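PDB 4PF1: peptidase S15/CocE/NonD, which is a serine aminopeptidase of the alpha/beta-hydrolase fold, probably cleaving residues from the N-terminal end of peptides. Local coordinates for residues A185-G190 and D194-M199. Sequence-based numbering, arbitrary orientation.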
# COMPACT_ATOMS: atom_id res chain seq x y z
N ALA A 185 -21.75 4.64 22.30
CA ALA A 185 -22.12 5.64 21.28
C ALA A 185 -23.63 5.59 20.90
O ALA A 185 -23.96 5.49 19.72
CB ALA A 185 -21.27 5.42 20.04
N SER A 186 -24.51 5.63 21.91
CA SER A 186 -25.95 5.47 21.75
C SER A 186 -26.64 6.58 20.98
O SER A 186 -26.21 7.74 21.01
CB SER A 186 -26.62 5.34 23.12
OG SER A 186 -26.13 4.21 23.82
N MET A 187 -27.75 6.22 20.30
CA MET A 187 -28.64 7.17 19.63
C MET A 187 -29.51 7.78 20.72
O MET A 187 -30.28 7.06 21.36
CB MET A 187 -29.49 6.45 18.56
CG MET A 187 -28.67 5.85 17.42
SD MET A 187 -29.66 4.88 16.24
CE MET A 187 -30.60 6.15 15.48
N VAL A 188 -29.31 9.07 21.02
CA VAL A 188 -30.03 9.72 22.13
C VAL A 188 -30.96 10.81 21.60
O VAL A 188 -32.15 10.80 21.92
CB VAL A 188 -29.03 10.26 23.19
CG1 VAL A 188 -29.70 11.19 24.20
CG2 VAL A 188 -28.33 9.10 23.90
N ASP A 189 -30.43 11.75 20.81
CA ASP A 189 -31.26 12.80 20.23
C ASP A 189 -30.87 12.99 18.77
O ASP A 189 -29.87 13.64 18.46
CB ASP A 189 -31.16 14.12 21.02
CG ASP A 189 -32.34 15.05 20.82
OD1 ASP A 189 -32.81 15.18 19.67
OD2 ASP A 189 -32.75 15.71 21.80
N GLY A 190 -31.68 12.41 17.89
CA GLY A 190 -31.48 12.43 16.44
C GLY A 190 -31.62 13.80 15.80
O GLY A 190 -31.21 13.98 14.65
N ASP A 194 -27.29 14.00 17.01
CA ASP A 194 -26.83 12.65 16.74
C ASP A 194 -26.87 12.32 15.22
O ASP A 194 -26.08 12.91 14.47
CB ASP A 194 -27.53 11.60 17.61
CG ASP A 194 -27.01 11.55 19.05
OD1 ASP A 194 -25.82 11.86 19.27
OD2 ASP A 194 -27.80 11.19 19.96
N ASP A 195 -27.72 11.39 14.77
CA ASP A 195 -27.69 10.89 13.39
C ASP A 195 -28.42 11.70 12.32
O ASP A 195 -27.89 11.81 11.21
CB ASP A 195 -28.23 9.46 13.33
CG ASP A 195 -27.33 8.46 14.03
OD1 ASP A 195 -26.24 8.18 13.50
OD2 ASP A 195 -27.72 7.97 15.10
N TRP A 196 -29.66 12.15 12.57
CA TRP A 196 -30.50 12.76 11.53
C TRP A 196 -30.26 14.27 11.35
O TRP A 196 -30.21 14.73 10.21
CB TRP A 196 -31.99 12.47 11.78
CG TRP A 196 -32.26 11.12 12.39
CD1 TRP A 196 -32.88 10.86 13.57
CD2 TRP A 196 -31.83 9.84 11.87
NE1 TRP A 196 -32.88 9.51 13.83
CE2 TRP A 196 -32.23 8.86 12.80
CE3 TRP A 196 -31.13 9.44 10.72
CZ2 TRP A 196 -32.01 7.49 12.59
CZ3 TRP A 196 -30.87 8.09 10.53
CH2 TRP A 196 -31.31 7.13 11.46
N PHE A 197 -30.13 15.03 12.45
CA PHE A 197 -29.87 16.47 12.41
C PHE A 197 -28.85 16.88 13.48
O PHE A 197 -28.75 16.22 14.51
CB PHE A 197 -31.16 17.30 12.65
CG PHE A 197 -32.37 17.05 11.78
CD1 PHE A 197 -33.22 15.97 12.03
CD2 PHE A 197 -32.77 17.98 10.83
CE1 PHE A 197 -34.37 15.78 11.26
CE2 PHE A 197 -33.92 17.78 10.06
CZ PHE A 197 -34.72 16.68 10.29
N HIS A 198 -28.14 18.00 13.24
CA HIS A 198 -27.26 18.65 14.22
C HIS A 198 -27.75 20.07 14.38
O HIS A 198 -27.57 20.89 13.48
CB HIS A 198 -25.78 18.59 13.79
CG HIS A 198 -25.10 17.29 14.09
ND1 HIS A 198 -23.77 17.25 14.43
CD2 HIS A 198 -25.59 16.03 14.05
CE1 HIS A 198 -23.48 15.96 14.59
NE2 HIS A 198 -24.55 15.20 14.36
N MET A 199 -28.47 20.33 15.49
CA MET A 199 -29.08 21.63 15.82
C MET A 199 -29.92 22.19 14.62
O MET A 199 -29.84 23.37 14.29
CB MET A 199 -28.02 22.64 16.30
CG MET A 199 -27.52 22.36 17.71
SD MET A 199 -26.11 23.38 18.22
CE MET A 199 -24.74 22.45 17.49
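Asp194 turns its carboxylate back onto the backbone of Val188 and Asp189, tying together a buried loop of the alpha/beta-hydrolase fold that leaves strand 178-184 of the central sheet and runs into the short strand 197-198. OD2 of Asp194 takes two bonds, from Val188 N at 2.8 Å and from Asp189 N at 2.8 Å. Both donors come in on the anti side of the carboxylate but from opposite faces of its plane, each about 30° off it, so the two N-H groups straddle the carboxylate plane. CG of Asp194 lies anti to its own carbonyl carbon (chi1 -77°), which swings the acid toward these amides. The other oxygen, OD1, accepts from Gly301 N, and the two grips together fix the carboxylate's rotation.

Met187 crosses both Asp195 and Trp196 at about a right angle. Its CG sits 3.3 Å from Asp195 OD2, and the bend at chi3 (69°) brings CE against CZ2 of Trp196 at 3.5 Å, reaching the indole obliquely. CB of Asp195 lies over the centre of that same indole, 3.8 Å above its plane. Met187 also touches residues of a likely Ser161-His328-Asp295 catalytic triad, and a glycerol, probably from the crystallisation liquor, lies by Asp195, consistent with a pocket near the active site.

Further along, Gly190 O accepts a hydrogen bond from Phe197 N at 2.7 Å, with a weak second bond from Trp196 N. The imidazole of His198 reaches back to the start of its own segment: NE2 donates, in the plane of the ring, to a lone pair of Asp194 O at 2.8 Å.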